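Local coordinates for protein putative hexose oxidase (Nonomuraea sp. ATCC 39727, PDB 5AWV) that probably oxidises the sugar of glycopeptide antibiotics such as teicoplanin, using a covalently bound FAD, at residues D72-E75 against E76-T80; P127-L131 against S132-E136; W228-P232 against E233-R237. All coordinates share one frame; numbering follows the deposited sequence.

Contact 1 (D72-E75 against E76-T80)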
ATOM      1  N   ASP A  72      14.994 -11.637 -16.190  1.00 23.05           N
ATOM      2  CA  ASP A  72      15.936 -11.025 -17.200  1.00 24.40           C
ATOM      3  C   ASP A  72      16.250  -9.561 -16.941  1.00 26.14           C
ATOM      4  O   ASP A  72      17.400  -9.070 -17.136  1.00 22.08           O
ATOM      5  CB  ASP A  72      15.464 -11.175 -18.671  1.00 29.60           C
ATOM      6  CG  ASP A  72      15.124 -12.630 -19.051  1.00 34.91           C
ATOM      7  OD1 ASP A  72      15.795 -13.558 -18.522  1.00 37.91           O
ATOM      8  OD2 ASP A  72      14.179 -12.849 -19.878  1.00 40.87           O
ATOM      9  N   ALA A  73      15.227  -8.805 -16.538  1.00 22.05           N
ATOM     10  CA  ALA A  73      15.408  -7.378 -16.295  1.00 21.75           C
ATOM     11  C   ALA A  73      16.290  -7.169 -15.051  1.00 19.81           C
ATOM     12  O   ALA A  73      17.172  -6.366 -15.100  1.00 21.49           O
ATOM     13  CB  ALA A  73      14.067  -6.675 -16.139  1.00 22.13           C
ATOM     14  N   VAL A  74      16.074  -7.942 -13.999  1.00 20.28           N
ATOM     15  CA  VAL A  74      16.919  -7.906 -12.808  1.00 21.33           C
ATOM     16  C   VAL A  74      18.388  -8.233 -13.182  1.00 26.27           C
ATOM     17  O   VAL A  74      19.271  -7.407 -12.932  1.00 27.17           O
ATOM     18  CB  VAL A  74      16.394  -8.876 -11.755  1.00 20.01           C
ATOM     19  CG1 VAL A  74      17.387  -9.008 -10.621  1.00 20.91           C
ATOM     20  CG2 VAL A  74      15.074  -8.281 -11.134  1.00 20.64           C
ATOM     21  N   GLU A  75      18.585  -9.356 -13.880  1.00 25.35           N
ATOM     22  CA  GLU A  75      19.947  -9.797 -14.311  1.00 32.62           C
ATOM     23  C   GLU A  75      20.671  -8.762 -15.129  1.00 26.28           C
ATOM     24  O   GLU A  75      21.862  -8.530 -14.957  1.00 30.59           O
ATOM     25  CB  GLU A  75      19.897 -11.125 -15.076  1.00 36.52           C
ATOM     26  CG  GLU A  75      20.944 -12.198 -14.671  1.00 49.52           C
ATOM     27  CD  GLU A  75      20.320 -13.623 -14.659  1.00 52.36           C
ATOM     28  OE1 GLU A  75      20.873 -14.555 -14.076  1.00 45.19           O
ATOM     29  OE2 GLU A  75      19.207 -13.842 -15.174  1.00 64.02           O
ATOM     30  N   GLU A  76      19.969  -8.125 -16.041  1.00 26.59           N
ATOM     31  CA  GLU A  76      20.521  -7.012 -16.750  1.00 30.01           C
ATOM     32  C   GLU A  76      21.066  -5.846 -15.913  1.00 30.11           C
ATOM     33  O   GLU A  76      22.139  -5.285 -16.233  1.00 29.95           O
ATOM     34  CB  GLU A  76      19.531  -6.495 -17.800  1.00 36.30           C
ATOM     35  CG  GLU A  76      20.186  -5.424 -18.659  1.00 45.14           C
ATOM     36  CD  GLU A  76      19.403  -5.041 -19.906  1.00 54.37           C
ATOM     37  OE1 GLU A  76      19.743  -3.957 -20.431  1.00 73.50           O
ATOM     38  OE2 GLU A  76      18.462  -5.779 -20.339  1.00 53.10           O
ATOM     39  N   THR A  77      20.352  -5.468 -14.846  1.00 24.14           N
ATOM     40  CA  THR A  77      20.828  -4.415 -13.996  1.00 23.00           C
ATOM     41  C   THR A  77      22.039  -4.960 -13.190  1.00 22.83           C
ATOM     42  O   THR A  77      22.876  -4.207 -12.834  1.00 26.99           O
ATOM     43  CB  THR A  77      19.734  -3.917 -13.011  1.00 21.01           C
ATOM     44  OG1 THR A  77      19.363  -4.994 -12.130  1.00 19.85           O
ATOM     45  CG2 THR A  77      18.476  -3.440 -13.779  1.00 21.37           C
ATOM     46  N   VAL A  78      22.048  -6.230 -12.839  1.00 24.49           N
ATOM     47  CA  VAL A  78      23.211  -6.752 -12.087  1.00 27.22           C
ATOM     48  C   VAL A  78      24.470  -6.709 -12.976  1.00 29.07           C
ATOM     49  O   VAL A  78      25.526  -6.245 -12.566  1.00 26.91           O
ATOM     50  CB  VAL A  78      23.010  -8.164 -11.642  1.00 27.68           C
ATOM     51  CG1 VAL A  78      24.217  -8.621 -10.784  1.00 30.58           C
ATOM     52  CG2 VAL A  78      21.794  -8.280 -10.782  1.00 27.58           C
ATOM     53  N   ARG A  79      24.292  -7.103 -14.219  1.00 32.04           N
ATOM     54  CA  ARG A  79      25.367  -7.216 -15.198  1.00 38.45           C
ATOM     55  C   ARG A  79      25.912  -5.812 -15.567  1.00 37.93           C
ATOM     56  O   ARG A  79      27.123  -5.639 -15.602  1.00 37.97           O
ATOM     57  CB  ARG A  79      24.917  -8.128 -16.379  1.00 42.92           C
ATOM     58  CG  ARG A  79      25.729  -8.071 -17.658  1.00 56.03           C
ATOM     59  CD  ARG A  79      25.349  -6.920 -18.612  1.00 63.48           C
ATOM     60  NE  ARG A  79      24.854  -7.335 -19.946  1.00 65.57           N
ATOM     61  CZ  ARG A  79      24.705  -6.530 -21.011  1.00 66.93           C
ATOM     62  NH1 ARG A  79      24.983  -5.226 -20.960  1.00 68.15           N
ATOM     63  NH2 ARG A  79      24.255  -7.039 -22.158  1.00 73.86           N
ATOM     64  N   THR A  80      25.066  -4.802 -15.759  1.00 30.72           N
ATOM     65  CA  THR A  80      25.517  -3.416 -16.022  1.00 30.38           C
ATOM     66  C   THR A  80      25.836  -2.611 -14.773  1.00 31.13           C
ATOM     67  O   THR A  80      26.291  -1.453 -14.860  1.00 28.79           O
ATOM     68  CB  THR A  80      24.461  -2.599 -16.812  1.00 34.01           C
ATOM     69  OG1 THR A  80      23.183  -2.637 -16.118  1.00 34.57           O
ATOM     70  CG2 THR A  80      24.281  -3.156 -18.168  1.00 30.97           C
TER
HETATM   71  O   HOH W   1      16.509  -7.922 -19.808  1.00 48.93           O
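With chi1 at 63°, Thr77 puts OG1 between its own N and its carbonyl carbon, turned back toward Val74 one turn earlier. Thr77 OG1 gives a short hydrogen bond of 2.5 Å to Val74 O. It comes in on a lone pair, in the carbonyl plane. Val78 N reaches Val74 O at 3.0 Å, so two firm donors grip this oxygen. The Thr77 hydroxyl is also bonded to His514, which ties the helix to the C-terminal part of the chain. CG2 of Thr77 lies beside Ala73 O at 3.5 Å.

Val78 has CG1 anti to the backbone N (chi1 -176°). This turns its CG2 back over Val74 O. Val78 CG2 also just reaches Val74 CG1, at 4.5 Å. Both valines also pack on Val187.

On another side of the helix, Glu76 stretches away, and its OE1 forms a salt bridge with Lys34. A water joins Glu76 OE2 (2.9 Å) to Asp72 O, weakly at the latter end. Asp72 O also receives Glu76 N at 2.9 Å. Farther on, Thr80 OG1 donates to Glu76 O at 2.8 Å. Thr80 N meets that oxygen from the opposite face of its plane. Backbone i to i+4 bonds, with threonine hydroxyls bonded back three or four residues, are typical of an alpha-helix, here helix 67-80 of the FAD-binding domain.

Contact 2 (P127-L131 against S132-E136)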
ATOM      1  N   PRO A 127       1.359  -8.067  -8.551  1.00 15.37           N
ATOM      2  CA  PRO A 127       1.808  -6.785  -7.968  1.00 15.65           C
ATOM      3  C   PRO A 127       1.421  -5.526  -8.733  1.00 14.14           C
ATOM      4  O   PRO A 127       1.278  -4.503  -8.122  1.00 15.19           O
ATOM      5  CB  PRO A 127       3.331  -6.890  -7.900  1.00 14.59           C
ATOM      6  CG  PRO A 127       3.649  -7.952  -8.933  1.00 15.68           C
ATOM      7  CD  PRO A 127       2.519  -8.892  -9.005  1.00 17.20           C
ATOM      8  N   GLY A 128       1.139  -5.601  -9.995  1.00 13.66           N
ATOM      9  CA  GLY A 128       0.732  -4.418 -10.718  1.00 15.73           C
ATOM     10  C   GLY A 128      -0.721  -4.022 -10.584  1.00 16.58           C
ATOM     11  O   GLY A 128      -1.112  -2.916 -11.032  1.00 18.44           O
ATOM     12  N   ASN A 129      -1.542  -4.867  -9.982  1.00 15.31           N
ATOM     13  CA  ASN A 129      -2.907  -4.494  -9.681  1.00 16.27           C
ATOM     14  C   ASN A 129      -2.993  -3.326  -8.667  1.00 15.39           C
ATOM     15  O   ASN A 129      -2.171  -3.232  -7.760  1.00 13.60           O
ATOM     16  CB  ASN A 129      -3.668  -5.656  -9.017  1.00 16.34           C
ATOM     17  CG  ASN A 129      -4.021  -6.729  -9.978  1.00 16.92           C
ATOM     18  OD1 ASN A 129      -4.834  -6.496 -10.854  1.00 17.43           O
ATOM     19  ND2 ASN A 129      -3.404  -7.901  -9.851  1.00 16.05           N
ATOM     20  N   THR A 130      -4.002  -2.492  -8.804  1.00 14.47           N
ATOM     21  CA  THR A 130      -4.373  -1.565  -7.721  1.00 16.01           C
ATOM     22  C   THR A 130      -5.308  -2.228  -6.751  1.00 14.55           C
ATOM     23  O   THR A 130      -5.957  -3.232  -7.114  1.00 13.07           O
ATOM     24  CB  THR A 130      -5.031  -0.292  -8.295  1.00 17.08           C
ATOM     25  OG1 THR A 130      -6.221  -0.641  -8.977  1.00 18.27           O
ATOM     26  CG2 THR A 130      -4.124   0.394  -9.285  1.00 21.37           C
ATOM     27  N   LEU A 131      -5.403  -1.680  -5.524  1.00 14.60           N
ATOM     28  CA  LEU A 131      -6.397  -2.104  -4.559  1.00 16.41           C
ATOM     29  C   LEU A 131      -7.805  -2.030  -5.076  1.00 18.12           C
ATOM     30  O   LEU A 131      -8.547  -2.979  -4.930  1.00 17.39           O
ATOM     31  CB  LEU A 131      -6.313  -1.308  -3.249  1.00 18.76           C
ATOM     32  CG  LEU A 131      -4.972  -1.487  -2.495  1.00 21.39           C
ATOM     33  CD1 LEU A 131      -4.981  -0.794  -1.135  1.00 20.81           C
ATOM     34  CD2 LEU A 131      -4.658  -2.983  -2.299  1.00 22.71           C
ATOM     35  N   SER A 132      -8.154  -0.995  -5.791  1.00 17.46           N
ATOM     36  CA  SER A 132      -9.465  -0.882  -6.384  1.00 19.12           C
ATOM     37  C   SER A 132      -9.796  -2.072  -7.317  1.00 18.20           C
ATOM     38  O   SER A 132     -10.896  -2.673  -7.248  1.00 15.50           O
ATOM     39  CB  SER A 132      -9.547   0.467  -7.121  1.00 22.82           C
ATOM     40  OG  SER A 132     -10.769   0.524  -7.774  1.00 30.96           O
ATOM     41  N   GLU A 133      -8.829  -2.448  -8.167  1.00 16.01           N
ATOM     42  CA  GLU A 133      -9.047  -3.594  -9.069  1.00 16.61           C
ATOM     43  C   GLU A 133      -9.215  -4.872  -8.292  1.00 15.56           C
ATOM     44  O   GLU A 133     -10.043  -5.688  -8.620  1.00 14.08           O
ATOM     45  CB  GLU A 133      -7.899  -3.733 -10.074  1.00 19.95           C
ATOM     46  CG  GLU A 133      -7.826  -2.589 -11.083  1.00 24.59           C
ATOM     47  CD  GLU A 133      -6.454  -2.499 -11.852  1.00 32.57           C
ATOM     48  OE1 GLU A 133      -5.349  -2.767 -11.341  1.00 25.72           O
ATOM     49  OE2 GLU A 133      -6.473  -2.139 -13.030  1.00 36.41           O
ATOM     50  N   VAL A 134      -8.408  -5.065  -7.247  1.00 14.45           N
ATOM     51  CA  VAL A 134      -8.480  -6.231  -6.460  1.00 13.01           C
ATOM     52  C   VAL A 134      -9.824  -6.319  -5.783  1.00 13.87           C
ATOM     53  O   VAL A 134     -10.439  -7.398  -5.751  1.00 15.49           O
ATOM     54  CB  VAL A 134      -7.373  -6.267  -5.365  1.00 14.30           C
ATOM     55  CG1 VAL A 134      -7.594  -7.376  -4.346  1.00 15.59           C
ATOM     56  CG2 VAL A 134      -5.951  -6.373  -5.956  1.00 15.98           C
ATOM     57  N   TYR A 135     -10.244  -5.261  -5.128  1.00 12.24           N
ATOM     58  CA  TYR A 135     -11.497  -5.343  -4.398  1.00 12.68           C
ATOM     59  C   TYR A 135     -12.690  -5.671  -5.291  1.00 13.27           C
ATOM     60  O   TYR A 135     -13.528  -6.476  -4.940  1.00 13.91           O
ATOM     61  CB  TYR A 135     -11.768  -4.062  -3.631  1.00 15.02           C
ATOM     62  CG  TYR A 135     -10.766  -3.672  -2.553  1.00 15.40           C
ATOM     63  CD1 TYR A 135     -10.193  -4.633  -1.722  1.00 16.24           C
ATOM     64  CD2 TYR A 135     -10.457  -2.335  -2.323  1.00 16.52           C
ATOM     65  CE1 TYR A 135      -9.287  -4.299  -0.747  1.00 16.33           C
ATOM     66  CE2 TYR A 135      -9.584  -1.988  -1.300  1.00 15.47           C
ATOM     67  CZ  TYR A 135      -8.991  -2.968  -0.537  1.00 16.86           C
ATOM     68  OH  TYR A 135      -8.057  -2.689   0.424  1.00 17.47           O
ATOM     69  N   GLU A 136     -12.779  -5.006  -6.410  1.00 14.12           N
ATOM     70  CA  GLU A 136     -13.846  -5.221  -7.329  1.00 16.61           C
ATOM     71  C   GLU A 136     -13.888  -6.670  -7.855  1.00 17.09           C
ATOM     72  O   GLU A 136     -14.951  -7.252  -7.899  1.00 14.62           O
ATOM     73  CB  GLU A 136     -13.693  -4.174  -8.444  1.00 20.84           C
ATOM     74  CG  GLU A 136     -14.931  -3.824  -9.162  1.00 33.84           C
ATOM     75  CD  GLU A 136     -15.934  -3.070  -8.229  1.00 36.07           C
ATOM     76  OE1 GLU A 136     -16.910  -3.777  -7.916  1.00 37.97           O
ATOM     77  OE2 GLU A 136     -15.676  -1.881  -7.795  1.00 38.24           O
TER
HETATM   78  O   HOH W   2      -3.302  -1.653 -12.566  1.00 35.49           O
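The loop after strand 122-125 turns into helix 131-142 at Thr130, whose CA lies 5.3 Å from Glu133 CA, and the first turn closes with Val134 N bonded to Thr130 O at 3.1 Å. Thr130 is the N-cap. Its OG1 sits between its own N and carbonyl carbon (chi1 62°), facing the start of the helix. There Thr130 OG1 accepts from Glu133 N at 3.3 Å. The Glu133 chain runs back past Thr130, and Glu133 OE1 takes the N-H of Thr130 N at 2.9 Å in a nearly straight bond (170°). The N-H meets OE1 on the anti side, 23° out of the carboxylate plane. A weak bond from Thr130 OG1 also reaches OE1.

These reciprocal bonds make a capping box. They satisfy an N-H of the first turn and place a carboxylate at the helix N-terminus, where the helix dipole would probably favour its negative charge. Water adds a further grip: it donates to Glu133 OE1 at 2.6 Å and to Gly128 O.

Asn129 stands next to the box, its amide plane steep to the Glu133 carboxylate. Its ND2 bonds to Glu126 O and Glu113 O, while Asn129 CB touches Val134 CG2 at 3.9 Å.

Farther along, Leu131 and Tyr135, both buried, lie side by side and point the same way. Leu131 O sits over one face of the tyrosine ring, and Leu131 CB meets Tyr135 CE2 at 3.9 Å. Tyr135 OH is bonded to Gly149 O. Leu131 also packs on His159, an FAD-binding residue, and Pro127 at the start of the loop touches the FAD itself.

Contact 3 (W228-P232 against E233-R237)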
ATOM      1  N   TRP A 228       0.070 -15.027  -3.190  1.00 13.11           N
ATOM      2  CA  TRP A 228      -1.072 -15.894  -3.012  1.00 14.58           C
ATOM      3  C   TRP A 228      -1.670 -15.690  -1.655  1.00 14.28           C
ATOM      4  O   TRP A 228      -0.962 -15.767  -0.625  1.00 12.92           O
ATOM      5  CB  TRP A 228      -0.722 -17.386  -3.157  1.00 13.86           C
ATOM      6  CG  TRP A 228      -0.448 -17.823  -4.562  1.00 14.53           C
ATOM      7  CD1 TRP A 228      -1.343 -18.318  -5.471  1.00 17.35           C
ATOM      8  CD2 TRP A 228       0.823 -17.899  -5.198  1.00 15.41           C
ATOM      9  NE1 TRP A 228      -0.689 -18.677  -6.631  1.00 15.94           N
ATOM     10  CE2 TRP A 228       0.631 -18.437  -6.482  1.00 16.50           C
ATOM     11  CE3 TRP A 228       2.110 -17.550  -4.806  1.00 15.78           C
ATOM     12  CZ2 TRP A 228       1.706 -18.650  -7.398  1.00 18.45           C
ATOM     13  CZ3 TRP A 228       3.167 -17.795  -5.673  1.00 15.99           C
ATOM     14  CH2 TRP A 228       2.957 -18.357  -6.956  1.00 16.43           C
ATOM     15  N   MET A 229      -2.969 -15.481  -1.651  1.00 13.52           N
ATOM     16  CA  MET A 229      -3.712 -15.031  -0.426  1.00 13.71           C
ATOM     17  C   MET A 229      -4.796 -16.045  -0.090  1.00 14.67           C
ATOM     18  O   MET A 229      -5.556 -16.466  -0.983  1.00 15.48           O
ATOM     19  CB  MET A 229      -4.382 -13.665  -0.670  1.00 13.67           C
ATOM     20  CG  MET A 229      -3.526 -12.602  -1.303  1.00 15.30           C
ATOM     21  SD  MET A 229      -2.098 -12.160  -0.295  1.00 18.43           S
ATOM     22  CE  MET A 229      -2.936 -11.241   1.004  1.00 19.65           C
ATOM     23  N   ARG A 230      -4.898 -16.417   1.184  1.00 14.04           N
ATOM     24  CA  ARG A 230      -5.948 -17.225   1.665  1.00 14.63           C
ATOM     25  C   ARG A 230      -5.991 -17.239   3.216  1.00 14.48           C
ATOM     26  O   ARG A 230      -4.964 -17.000   3.879  1.00 15.68           O
ATOM     27  CB  ARG A 230      -5.790 -18.712   1.141  1.00 17.47           C
ATOM     28  CG  ARG A 230      -4.479 -19.379   1.548  1.00 18.62           C
ATOM     29  CD  ARG A 230      -4.576 -20.931   1.507  1.00 20.88           C
ATOM     30  NE  ARG A 230      -5.449 -21.371   2.567  1.00 21.58           N
ATOM     31  CZ  ARG A 230      -6.318 -22.374   2.514  1.00 23.54           C
ATOM     32  NH1 ARG A 230      -6.498 -23.087   1.430  1.00 27.29           N
ATOM     33  NH2 ARG A 230      -7.050 -22.631   3.591  1.00 26.05           N
ATOM     34  N   VAL A 231      -7.151 -17.545   3.760  1.00 16.39           N
ATOM     35  CA  VAL A 231      -7.331 -17.760   5.201  1.00 18.69           C
ATOM     36  C   VAL A 231      -6.402 -18.883   5.691  1.00 21.18           C
ATOM     37  O   VAL A 231      -6.079 -19.815   4.963  1.00 18.56           O
ATOM     38  CB  VAL A 231      -8.771 -18.063   5.606  1.00 21.32           C
ATOM     39  CG1 VAL A 231      -9.702 -16.999   5.168  1.00 21.25           C
ATOM     40  CG2 VAL A 231      -9.227 -19.418   5.022  1.00 21.35           C
ATOM     41  N   PRO A 232      -5.891 -18.757   6.931  1.00 24.61           N
ATOM     42  CA  PRO A 232      -5.045 -19.863   7.404  1.00 29.04           C
ATOM     43  C   PRO A 232      -5.864 -21.123   7.827  1.00 32.27           C
ATOM     44  O   PRO A 232      -5.333 -22.186   7.896  1.00 36.99           O
ATOM     45  CB  PRO A 232      -4.243 -19.217   8.560  1.00 27.25           C
ATOM     46  CG  PRO A 232      -5.139 -18.193   9.088  1.00 28.23           C
ATOM     47  CD  PRO A 232      -6.025 -17.696   7.934  1.00 26.99           C
ATOM     48  N   GLU A 233      -7.157 -21.029   8.021  1.00 36.54           N
ATOM     49  CA  GLU A 233      -7.933 -22.211   8.382  1.00 36.33           C
ATOM     50  C   GLU A 233      -8.132 -23.159   7.220  1.00 38.69           C
ATOM     51  O   GLU A 233      -8.072 -22.742   6.056  1.00 30.87           O
ATOM     52  CB  GLU A 233      -9.313 -21.823   8.929  1.00 36.55           C
ATOM     53  CG  GLU A 233      -9.296 -21.030  10.207  1.00 40.52           C
ATOM     54  CD  GLU A 233      -8.969 -19.526  10.052  1.00 45.56           C
ATOM     55  OE1 GLU A 233      -8.466 -18.950  11.038  1.00 48.96           O
ATOM     56  OE2 GLU A 233      -9.201 -18.907   8.987  1.00 42.96           O
ATOM     57  N   ASP A 234      -8.402 -24.443   7.558  1.00 39.26           N
ATOM     58  CA  ASP A 234      -8.880 -25.470   6.621  1.00 40.42           C
ATOM     59  C   ASP A 234     -10.354 -25.208   6.378  1.00 38.19           C
ATOM     60  O   ASP A 234     -11.165 -25.363   7.267  1.00 33.48           O
ATOM     61  CB  ASP A 234      -8.766 -26.908   7.182  1.00 43.53           C
ATOM     62  CG  ASP A 234      -7.332 -27.404   7.262  1.00 52.96           C
ATOM     63  OD1 ASP A 234      -6.488 -26.939   6.471  1.00 57.88           O
ATOM     64  OD2 ASP A 234      -7.035 -28.270   8.125  1.00 61.34           O
ATOM     65  N   VAL A 235     -10.680 -24.817   5.165  1.00 32.93           N
ATOM     66  CA  VAL A 235     -12.051 -24.487   4.782  1.00 29.75           C
ATOM     67  C   VAL A 235     -12.412 -25.175   3.494  1.00 29.27           C
ATOM     68  O   VAL A 235     -13.388 -24.786   2.811  1.00 29.70           O
ATOM     69  CB  VAL A 235     -12.224 -22.953   4.582  1.00 30.54           C
ATOM     70  CG1 VAL A 235     -12.088 -22.229   5.920  1.00 34.92           C
ATOM     71  CG2 VAL A 235     -11.267 -22.408   3.528  1.00 28.43           C
ATOM     72  N   GLY A 236     -11.614 -26.175   3.116  1.00 28.86           N
ATOM     73  CA  GLY A 236     -11.789 -26.839   1.840  1.00 29.93           C
ATOM     74  C   GLY A 236     -11.198 -26.076   0.686  1.00 30.75           C
ATOM     75  O   GLY A 236     -10.215 -25.324   0.810  1.00 29.37           O
ATOM     76  N   ARG A 237     -11.836 -26.260  -0.441  1.00 30.10           N
ATOM     77  CA  ARG A 237     -11.380 -25.724  -1.713  1.00 31.27           C
ATOM     78  C   ARG A 237     -12.424 -24.824  -2.392  1.00 31.64           C
ATOM     79  O   ARG A 237     -12.214 -24.422  -3.537  1.00 30.36           O
ATOM     80  CB  ARG A 237     -11.031 -26.866  -2.672  1.00 31.53           C
ATOM     81  CG  ARG A 237     -10.015 -27.833  -2.109  1.00 33.22           C
ATOM     82  CD  ARG A 237      -9.703 -28.912  -3.128  1.00 33.88           C
ATOM     83  NE  ARG A 237      -9.190 -28.406  -4.383  1.00 35.35           N
ATOM     84  CZ  ARG A 237      -7.940 -27.951  -4.551  1.00 39.06           C
ATOM     85  NH1 ARG A 237      -7.074 -27.920  -3.526  1.00 39.06           N
ATOM     86  NH2 ARG A 237      -7.552 -27.496  -5.719  1.00 36.32           N
TER
HETATM   87  O   HOH W   3      -8.665 -24.850   2.944  1.00 26.93           O
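Arg230 folds its guanidinium back over its own chain and sets NH2 2.7 Å from Glu233 O, which lies at the edge of the group and in its plane. Here the chain leaves strand 223-229, the middle strand of the five-stranded antiparallel sheet, for the loop that leads to strand 249-257. The bend of the side chain starts at chi1 59°, where CG stands between N and the carbonyl carbon. A bend at chi3 then completes it. NE and NH2 both hold Val231 O, side-on, and both bonds lie close to the guanidinium plane. Arg230 NE lies 2.9 Å from Val231 O, nearly along the C=O axis, and Arg230 NH2 lies 3.3 Å from the same oxygen. NH1 is bonded to Asn121 O. The flat group is thus held at several points of its edge, and its rotation is probably fixed.

Nearby, Val231 CG2 and Val235 CG2 meet at 3.9 Å, the two side chains crossing at a slant. Val235 and the Arg230 chain also rest on Leu242. On the outer side, Glu233 bends at chi2 and lays its carboxylate along the Pro232 ring. Glu233 OE2 comes 3.5 Å from Val231 CB and also touches Pro232 CD. Glu233 and Pro232 are both exposed. Next in the chain, Asp234 packs on Pro284 of the second subunit, so this loop borders a subunit interface. Two residues on, Gly236 has a positive phi (80°), which suits glycine. One water bridges the two segments: it accepts from Arg230 NH2 at 2.8 Å and from Val235 N, and donates to Gly236 O at 2.7 Å.

Contact 2 is the most buried of the three and is nearest the flavin, since Pro127 touches FAD. Contacts 1 and 3 are only partly buried. Contact 1 lies within one helix and contact 2 at the start of another, both in the FAD-binding domain. Contact 3 has no helix and follows a strand. All three are separate: contacts 2 and 3 come to about 7 Å between nearest atoms, contacts 1 and 3 only to about 16 Å. Hydroxyl groups serve a helix in contacts 1 and 2, as donor to carbonyls in the first and as cap in the second. In contact 3 a guanidinium and a water gather the carbonyls instead.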